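Local structure of luciferase-like monooxygenase (Streptomyces bottropensis, 7BIP) at residues His169-Val174 with Thr224-His229; Leu173-Lys178 with Gly192-Pro197; Gln204-Leu209 with Gly314-Phe319. The protein probably acts as a luciferase-like monooxygenase that incorporates oxygen from O2 during the biosynthesis of the aromatic polyketide rishirilide. One frame throughout, in Å; residues are numbered along the deposited sequence.

In the fold
All three contacts belong to one TIM barrel of the bacterial luciferase family. Contacts 1 and 2 share Leu173 and Val174 of strand 171-175, their centres about 10 Å apart. Strand 192-195 lies between the two partner strands of contact 1, probably bonding to both through Ile172 O to Gly192 N and Asp227 O to Val193 N, each 2.8 Å. Contact 3 lies outside this wall, its centre about 12 Å from that of contact 2, and Leu195 packs on Val205 and Leu209. Inside the barrel, the side chains of His229 and Met194 come, nearest atoms, within about 3 Å and about 4 Å respectively of that of Lys41, a calcium-binding residue with no ion bound to this chain.

Contact 1: residues His169-Val174 with Thr224-His229; sequences HPRILV and TEEDIH
Asp227 OD2 takes two bonds from Thr224: the backbone N donates at 2.9 Å onto the anti lone pair, and OG1 adds a weak one. This grip fixes the carboxylate, whose other oxygen meets Arg171. Arg171 NH1 donates to Asp227 OD1 over a very short 2.4 Å. The oxygen lies near the guanidinium plane, at the edge, yet the nitrogen comes from above the carboxylate plane and the N-H is bent to 134°, so the salt bridge is close but not straight. Arg171 gets there with CG anti to the backbone N and a bend at chi3 (-57°). One guanidinium face lies on Glu226, with NH2 3.8 Å from CB; Glu226 OE1 is a long partner of NH2, well out of the guanidinium plane, so only charge acts between them, while OE2 bonds His38. Thr224 OG1 also accepts from Glu226 N, an ST turn that shapes the loop. Farther along strand 171-175, toward its C-terminal end, Leu173 CD2 bears obliquely on the His229 ring, 3.5 Å from His229 CD2, and also rests against Asp227 O. His229 ND1 bonds Lys41 NZ. Across this contact one cation faces two carboxylates at the N-terminal ends of barrel strands 171-175 and 228-236, which would probably favour ionised Asp227 and Glu226, whereas the lysine partner would probably favour a neutral His229.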
loop_
_atom_site.group_PDB
_atom_site.type_symbol
_atom_site.label_atom_id
_atom_site.label_comp_id
_atom_site.label_asym_id
_atom_site.label_seq_id
_atom_site.Cartn_x
_atom_site.Cartn_y
_atom_site.Cartn_z
ATOM N N HIS A 169 1.073 19.177 -4.467
ATOM C CA HIS A 169 1.315 17.785 -4.113
ATOM C C HIS A 169 1.637 17.742 -2.625
ATOM O O HIS A 169 1.790 18.802 -2.002
ATOM C CB HIS A 169 2.449 17.190 -4.964
ATOM C CG HIS A 169 3.699 18.014 -4.991
ATOM N ND1 HIS A 169 4.535 18.130 -3.904
ATOM C CD2 HIS A 169 4.268 18.741 -5.983
ATOM C CE1 HIS A 169 5.555 18.913 -4.215
ATOM N NE2 HIS A 169 5.420 19.289 -5.475
ATOM N N PRO A 170 1.700 16.563 -2.006
ATOM C CA PRO A 170 2.135 16.496 -0.608
ATOM C C PRO A 170 3.502 17.139 -0.410
ATOM O O PRO A 170 4.344 17.163 -1.314
ATOM C CB PRO A 170 2.183 14.993 -0.331
ATOM C CG PRO A 170 1.196 14.416 -1.268
ATOM C CD PRO A 170 1.346 15.227 -2.524
ATOM N N ARG A 171 3.708 17.676 0.792
ATOM C CA ARG A 171 5.017 18.185 1.184
ATOM C C ARG A 171 6.081 17.127 0.928
ATOM O O ARG A 171 5.877 15.948 1.212
ATOM C CB ARG A 171 5.012 18.563 2.668
ATOM C CG ARG A 171 6.243 19.364 3.115
ATOM C CD ARG A 171 6.255 19.559 4.632
ATOM N NE ARG A 171 5.047 20.223 5.110
ATOM C CZ ARG A 171 4.892 21.540 5.170
ATOM N NH1 ARG A 171 5.876 22.339 4.774
ATOM N NH2 ARG A 171 3.754 22.057 5.621
ATOM N N ILE A 172 7.222 17.554 0.384
ATOM C CA ILE A 172 8.357 16.669 0.138
ATOM C C ILE A 172 9.443 16.999 1.155
ATOM O O ILE A 172 9.852 18.158 1.277
ATOM C CB ILE A 172 8.893 16.818 -1.299
ATOM C CG1 ILE A 172 7.874 16.308 -2.325
ATOM C CG2 ILE A 172 10.218 16.059 -1.478
ATOM C CD1 ILE A 172 8.299 16.588 -3.778
ATOM N N LEU A 173 9.904 15.988 1.889
ATOM C CA LEU A 173 11.036 16.144 2.792
ATOM C C LEU A 173 12.135 15.175 2.390
ATOM O O LEU A 173 11.857 14.046 1.978
ATOM C CB LEU A 173 10.631 15.901 4.252
ATOM C CG LEU A 173 9.457 16.771 4.692
ATOM C CD1 LEU A 173 8.187 15.941 4.649
ATOM C CD2 LEU A 173 9.704 17.347 6.081
ATOM N N VAL A 174 13.384 15.612 2.512
ATOM C CA VAL A 174 14.538 14.805 2.129
ATOM C C VAL A 174 15.316 14.472 3.391
ATOM O O VAL A 174 15.724 15.372 4.136
ATOM C CB VAL A 174 15.419 15.533 1.103
ATOM C CG1 VAL A 174 16.724 14.785 0.908
ATOM C CG2 VAL A 174 14.660 15.656 -0.214
ATOM N N THR A 224 8.794 26.377 7.498
ATOM C CA THR A 224 8.032 26.346 8.736
ATOM C C THR A 224 8.518 25.186 9.600
ATOM O O THR A 224 9.355 24.379 9.191
ATOM C CB THR A 224 6.537 26.195 8.471
ATOM O OG1 THR A 224 6.270 24.854 8.037
ATOM C CG2 THR A 224 6.070 27.180 7.405
ATOM N N GLU A 225 7.963 25.085 10.808
ATOM C CA GLU A 225 8.340 23.985 11.686
ATOM C C GLU A 225 7.933 22.631 11.119
ATOM O O GLU A 225 8.507 21.612 11.518
ATOM C CB GLU A 225 7.729 24.179 13.080
ATOM C CG GLU A 225 6.223 24.318 13.096
ATOM C CD GLU A 225 5.678 24.464 14.500
ATOM O OE1 GLU A 225 4.452 24.637 14.657
ATOM O OE2 GLU A 225 6.475 24.402 15.453
ATOM N N GLU A 226 6.983 22.590 10.182
ATOM C CA GLU A 226 6.610 21.321 9.561
ATOM C C GLU A 226 7.556 20.904 8.440
ATOM O O GLU A 226 7.423 19.787 7.919
ATOM C CB GLU A 226 5.171 21.390 9.044
ATOM C CG GLU A 226 4.143 21.244 10.151
ATOM C CD GLU A 226 2.725 21.446 9.676
ATOM O OE1 GLU A 226 2.415 22.564 9.211
ATOM O OE2 GLU A 226 1.919 20.493 9.779
ATOM N N ASP A 227 8.522 21.749 8.079
ATOM C CA ASP A 227 9.500 21.427 7.048
ATOM C C ASP A 227 10.756 20.775 7.606
ATOM O O ASP A 227 11.648 20.426 6.831
ATOM C CB ASP A 227 9.889 22.692 6.277
ATOM C CG ASP A 227 8.785 23.172 5.370
ATOM O OD1 ASP A 227 8.262 22.345 4.591
ATOM O OD2 ASP A 227 8.432 24.368 5.441
ATOM N N ILE A 228 10.851 20.611 8.925
ATOM C CA ILE A 228 12.045 20.077 9.567
ATOM C C ILE A 228 11.594 18.984 10.525
ATOM O O ILE A 228 10.878 19.267 11.497
ATOM C CB ILE A 228 12.829 21.165 10.316
ATOM C CG1 ILE A 228 13.330 22.244 9.347
ATOM C CG2 ILE A 228 13.997 20.564 11.080
ATOM C CD1 ILE A 228 13.852 23.474 10.064
ATOM N N HIS A 229 12.000 17.743 10.248
ATOM C CA HIS A 229 11.599 16.574 11.025
ATOM C C HIS A 229 12.815 15.921 11.666
ATOM O O HIS A 229 13.872 15.824 11.048
ATOM C CB HIS A 229 10.908 15.520 10.143
ATOM C CG HIS A 229 9.468 15.807 9.849
ATOM N ND1 HIS A 229 8.485 14.842 9.937
ATOM C CD2 HIS A 229 8.850 16.938 9.431
ATOM C CE1 HIS A 229 7.321 15.374 9.605
ATOM N NE2 HIS A 229 7.517 16.641 9.288
#

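Contact 2: residues Leu173-Lys178 with Gly192-Pro197; sequences LVATAK and GVMLVP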
loop_
_atom_site.group_PDB
_atom_site.type_symbol
_atom_site.label_atom_id
_atom_site.label_comp_id
_atom_site.label_asym_id
_atom_site.label_seq_id
_atom_site.Cartn_x
_atom_site.Cartn_y
_atom_site.Cartn_z
ATOM N N LEU A 173 9.904 15.988 1.889
ATOM C CA LEU A 173 11.036 16.144 2.792
ATOM C C LEU A 173 12.135 15.175 2.390
ATOM O O LEU A 173 11.857 14.046 1.978
ATOM C CB LEU A 173 10.631 15.901 4.252
ATOM C CG LEU A 173 9.457 16.771 4.692
ATOM C CD1 LEU A 173 8.187 15.941 4.649
ATOM C CD2 LEU A 173 9.704 17.347 6.081
ATOM N N VAL A 174 13.384 15.612 2.512
ATOM C CA VAL A 174 14.538 14.805 2.129
ATOM C C VAL A 174 15.316 14.472 3.391
ATOM O O VAL A 174 15.724 15.372 4.136
ATOM C CB VAL A 174 15.419 15.533 1.103
ATOM C CG1 VAL A 174 16.724 14.785 0.908
ATOM C CG2 VAL A 174 14.660 15.656 -0.214
ATOM N N ALA A 175 15.513 13.182 3.637
ATOM C CA ALA A 175 16.206 12.752 4.841
ATOM C C ALA A 175 17.704 12.885 4.639
ATOM O O ALA A 175 18.243 12.457 3.615
ATOM C CB ALA A 175 15.847 11.310 5.192
ATOM N N THR A 176 18.380 13.497 5.605
ATOM C CA THR A 176 19.834 13.519 5.577
ATOM C C THR A 176 20.363 13.239 6.976
ATOM O O THR A 176 20.046 13.957 7.932
ATOM C CB THR A 176 20.375 14.841 5.004
ATOM O OG1 THR A 176 21.805 14.774 4.913
ATOM C CG2 THR A 176 19.951 16.060 5.821
ATOM N N ALA A 177 21.085 12.125 7.093
ATOM C CA ALA A 177 22.006 11.865 8.188
ATOM C C ALA A 177 23.449 12.023 7.756
ATOM O O ALA A 177 24.353 11.896 8.587
ATOM C CB ALA A 177 21.811 10.444 8.725
ATOM N N LYS A 178 23.669 12.317 6.478
ATOM C CA LYS A 178 24.905 12.005 5.774
ATOM C C LYS A 178 25.848 13.194 5.726
ATOM O O LYS A 178 26.957 13.160 6.266
ATOM C CB LYS A 178 24.578 11.603 4.315
ATOM C CG LYS A 178 23.466 10.586 4.119
ATOM C CD LYS A 178 22.185 11.242 3.623
ATOM C CE LYS A 178 21.075 10.223 3.677
ATOM N NZ LYS A 178 21.366 9.346 4.833
ATOM N N GLY A 192 11.512 20.102 2.337
ATOM C CA GLY A 192 11.802 19.975 3.747
ATOM C C GLY A 192 12.984 19.055 3.974
ATOM O O GLY A 192 13.573 18.503 3.049
ATOM N N VAL A 193 13.338 18.878 5.242
ATOM C CA VAL A 193 14.510 18.085 5.589
ATOM C C VAL A 193 14.207 17.230 6.819
ATOM O O VAL A 193 13.417 17.609 7.690
ATOM C CB VAL A 193 15.748 19.008 5.785
ATOM C CG1 VAL A 193 15.681 19.792 7.098
ATOM C CG2 VAL A 193 17.033 18.228 5.666
ATOM N N MET A 194 14.802 16.038 6.858
ATOM C CA MET A 194 14.714 15.156 8.018
ATOM C C MET A 194 16.128 14.905 8.521
ATOM O O MET A 194 16.973 14.414 7.772
ATOM C CB MET A 194 14.000 13.845 7.668
ATOM C CG MET A 194 12.807 14.038 6.725
ATOM S SD MET A 194 11.973 12.490 6.316
ATOM C CE MET A 194 10.707 12.512 7.575
ATOM N N LEU A 195 16.389 15.271 9.774
ATOM C CA LEU A 195 17.711 15.160 10.368
ATOM C C LEU A 195 17.722 14.060 11.422
ATOM O O LEU A 195 16.675 13.581 11.866
ATOM C CB LEU A 195 18.148 16.499 10.983
ATOM C CG LEU A 195 18.082 17.733 10.077
ATOM C CD1 LEU A 195 18.758 18.928 10.749
ATOM C CD2 LEU A 195 18.729 17.452 8.739
ATOM N N VAL A 196 18.929 13.674 11.833
ATOM C CA VAL A 196 19.103 12.523 12.724
ATOM C C VAL A 196 19.914 12.938 13.945
ATOM O O VAL A 196 21.129 12.687 14.015
ATOM C CB VAL A 196 19.753 11.346 11.982
ATOM C CG1 VAL A 196 19.776 10.099 12.866
ATOM C CG2 VAL A 196 18.980 11.066 10.693
ATOM N N PRO A 197 19.285 13.574 14.934
ATOM C CA PRO A 197 20.052 14.077 16.084
ATOM C C PRO A 197 20.583 12.979 16.976
ATOM O O PRO A 197 21.536 13.220 17.726
ATOM C CB PRO A 197 19.029 14.942 16.832
ATOM C CG PRO A 197 17.711 14.342 16.457
ATOM C CD PRO A 197 17.866 13.947 15.014
HETATM O O HOH W 1 21.207 14.763 10.406
#
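Met194 forms the apolar centre on the barrel-interior face of this strand pair. Its CB lies 4.0 Å from Ala175 CB, and its CG, beside the backbone N (chi1 -39°), reaches back to 3.8 Å from Leu173 CB, so the side chain spans two residues of the neighbouring strand before bending at chi3. Gly192 is fitted to the same face: a CB there would run into Leu173 CD2. On the face of Val174 and Val193, toward the helices, the Thr176 methyl lies against Val193 and Leu195, CG2 taking the crowded position between the backbone N and the carbonyl carbon. Thr176 CG2 touches Val193 CG2 at 3.6 Å and presses on Leu195 CD2 at 3.5 Å, a close fit for two methyl carbons, with the Thr176 and Leu195 side chains side by side and pointing the same way. Farther along, Ala177 CB lies alongside Val196 CG2.

The strands run parallel, the axes of these short segments 29° apart, held by Val174 N to Gly192 O, Met194 N to Val174 O and Thr176 N to Met194 O. Thr176 N to Met194 O is the shortest, 2.7 Å, and runs nearly along the C=O axis, whereas the other two donors stand above the carbonyl planes. Beyond it the strands part, and a water takes over, donating to Thr176 O at 2.8 Å and accepting from Val196 N at 2.9 Å. With the methyl placed as it is, Thr176 has OG1 anti to the backbone N (chi1 -176°), where it bonds Ser182 OG and Thr179 O at the start of the connecting helix.

Strand 171-175, helix 180-188 and strand 192-195 make a beta-alpha-beta crossover of the barrel; Val193 and Leu195 face helix 202-218 outside, while Met194 meets His229 of strand 228-236 inside.

Contact 3: residues Gln204-Leu209 with Gly314-Phe319; sequences QVQKTL and GWFGDF
Gln204, on helix 202-218, serves its own helix: its carbonyl O accepts from both Thr208 N and Thr208 OG1. Val205 is the first to cross, setting CG1, anti to the backbone N, over one face of the Phe316 ring. The methyl stands 3.9 Å from the ring centroid and 22° off the normal, a CH-pi contact shifted toward the rim, with CZ the nearest ring atom at 3.6 Å. Gln206 follows with the polar link. Its CG lies beside the backbone N and its chain runs on extended, bringing NE2 to 2.9 Å from Trp315 O. This bond is nearly linear at 174°, lies in the amide plane and uses a carbonyl lone pair, so it fixes the rotation of the amide. On the way CG passes the edge of the Phe316 ring, 3.7 Å from CE1, and NE2 also lies 3.5 Å from Trp315 CB. An alanine here would remove both the amide and CG, and would probably cost the polar tie to Trp315 O and loosen the packing along the edge of Phe316. One turn later Leu209 closes the patch, its CD1 3.7 Å from Phe316 CB. Phe316 is thus met by three residues of one helix, over a face, at an edge and beside its CB.

Phe316 ends helix 302-316, and Gly317 turns the chain out with a positive phi, at which a CB would crowd the Phe316 carbonyl O. The ring goes on to touch Met230 and Tyr232 of strand 228-236, and Val205 and Leu209 touch Leu195. Two outer helices meeting over the strands they cover, each leading into its next strand, is the helix layer typical of a TIM barrel.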
loop_
_atom_site.group_PDB
_atom_site.type_symbol
_atom_site.label_atom_id
_atom_site.label_comp_id
_atom_site.label_asym_id
_atom_site.label_seq_id
_atom_site.Cartn_x
_atom_site.Cartn_y
_atom_site.Cartn_z
ATOM N N GLN A 204 26.654 19.739 15.191
ATOM C CA GLN A 204 26.567 19.367 13.782
ATOM C C GLN A 204 25.148 19.540 13.253
ATOM O O GLN A 204 24.948 20.054 12.147
ATOM C CB GLN A 204 27.045 17.930 13.574
ATOM C CG GLN A 204 27.254 17.588 12.107
ATOM C CD GLN A 204 26.960 16.136 11.790
ATOM O OE1 GLN A 204 27.009 15.274 12.665
ATOM N NE2 GLN A 204 26.642 15.860 10.530
ATOM N N VAL A 205 24.147 19.114 14.029
ATOM C CA VAL A 205 22.761 19.318 13.618
ATOM C C VAL A 205 22.459 20.807 13.501
ATOM O O VAL A 205 21.751 21.246 12.587
ATOM C CB VAL A 205 21.804 18.616 14.603
ATOM C CG1 VAL A 205 20.350 18.904 14.234
ATOM C CG2 VAL A 205 22.060 17.115 14.602
ATOM N N GLN A 206 23.008 21.610 14.416
ATOM C CA GLN A 206 22.784 23.052 14.372
ATOM C C GLN A 206 23.357 23.663 13.103
ATOM O O GLN A 206 22.734 24.538 12.491
ATOM C CB GLN A 206 23.400 23.722 15.599
ATOM C CG GLN A 206 22.582 23.559 16.859
ATOM C CD GLN A 206 23.222 24.233 18.047
ATOM O OE1 GLN A 206 24.405 24.036 18.319
ATOM N NE2 GLN A 206 22.448 25.049 18.754
ATOM N N LYS A 207 24.552 23.230 12.702
ATOM C CA LYS A 207 25.167 23.826 11.521
ATOM C C LYS A 207 24.454 23.378 10.252
ATOM O O LYS A 207 24.329 24.152 9.298
ATOM C CB LYS A 207 26.655 23.491 11.466
ATOM C CG LYS A 207 27.504 24.311 12.443
ATOM C CD LYS A 207 27.141 25.800 12.404
ATOM C CE LYS A 207 26.679 26.303 13.772
ATOM N NZ LYS A 207 25.998 27.627 13.687
ATOM N N THR A 208 23.965 22.134 10.229
ATOM C CA THR A 208 23.124 21.691 9.122
ATOM C C THR A 208 21.853 22.527 9.038
ATOM O O THR A 208 21.435 22.929 7.949
ATOM C CB THR A 208 22.777 20.211 9.284
ATOM O OG1 THR A 208 23.979 19.435 9.291
ATOM C CG2 THR A 208 21.896 19.739 8.144
ATOM N N LEU A 209 21.226 22.804 10.185
ATOM C CA LEU A 209 20.030 23.642 10.178
ATOM C C LEU A 209 20.353 25.050 9.700
ATOM O O LEU A 209 19.569 25.660 8.962
ATOM C CB LEU A 209 19.405 23.676 11.574
ATOM C CG LEU A 209 18.614 22.410 11.937
ATOM C CD1 LEU A 209 18.409 22.303 13.447
ATOM C CD2 LEU A 209 17.283 22.408 11.222
ATOM N N GLY A 314 15.766 25.085 22.348
ATOM C CA GLY A 314 16.759 26.144 22.441
ATOM C C GLY A 314 17.898 25.985 21.453
ATOM O O GLY A 314 18.424 26.980 20.943
ATOM N N TRP A 315 18.292 24.741 21.159
ATOM C CA TRP A 315 19.376 24.524 20.204
ATOM C C TRP A 315 18.912 24.669 18.761
ATOM O O TRP A 315 19.630 25.235 17.930
ATOM C CB TRP A 315 19.981 23.128 20.371
ATOM C CG TRP A 315 20.537 22.832 21.714
ATOM C CD1 TRP A 315 21.039 23.723 22.618
ATOM C CD2 TRP A 315 20.655 21.537 22.312
ATOM N NE1 TRP A 315 21.459 23.060 23.748
ATOM C CE2 TRP A 315 21.230 21.716 23.586
ATOM C CE3 TRP A 315 20.320 20.242 21.897
ATOM C CZ2 TRP A 315 21.487 20.646 24.448
ATOM C CZ3 TRP A 315 20.579 19.180 22.749
ATOM C CH2 TRP A 315 21.155 19.388 24.011
ATOM N N PHE A 316 17.742 24.126 18.437
ATOM C CA PHE A 316 17.352 23.922 17.051
ATOM C C PHE A 316 16.241 24.836 16.575
ATOM O O PHE A 316 16.033 24.938 15.363
ATOM C CB PHE A 316 16.900 22.467 16.833
ATOM C CG PHE A 316 17.946 21.441 17.168
ATOM C CD1 PHE A 316 19.299 21.747 17.098
ATOM C CD2 PHE A 316 17.571 20.152 17.543
ATOM C CE1 PHE A 316 20.258 20.794 17.414
ATOM C CE2 PHE A 316 18.519 19.204 17.858
ATOM C CZ PHE A 316 19.860 19.512 17.784
ATOM N N GLY A 317 15.523 25.492 17.476
ATOM C CA GLY A 317 14.337 26.216 17.079
ATOM C C GLY A 317 13.124 25.308 17.082
ATOM O O GLY A 317 13.153 24.177 17.578
ATOM N N ASP A 318 12.035 25.813 16.512
ATOM C CA ASP A 318 10.798 25.041 16.449
ATOM C C ASP A 318 10.799 24.107 15.244
ATOM O O ASP A 318 11.115 24.525 14.127
ATOM C CB ASP A 318 9.599 25.982 16.385
ATOM C CG ASP A 318 9.224 26.523 17.737
ATOM O OD1 ASP A 318 8.903 25.712 18.627
ATOM O OD2 ASP A 318 9.266 27.758 17.914
ATOM N N PHE A 319 10.444 22.843 15.462
ATOM C CA PHE A 319 10.402 21.870 14.369
ATOM C C PHE A 319 9.458 20.739 14.776
ATOM O O PHE A 319 8.756 20.831 15.789
ATOM C CB PHE A 319 11.815 21.381 14.012
ATOM C CG PHE A 319 12.494 20.586 15.106
ATOM C CD1 PHE A 319 12.524 19.199 15.053
ATOM C CD2 PHE A 319 13.109 21.223 16.173
ATOM C CE1 PHE A 319 13.142 18.464 16.051
ATOM C CE2 PHE A 319 13.733 20.489 17.176
ATOM C CZ PHE A 319 13.748 19.101 17.111
#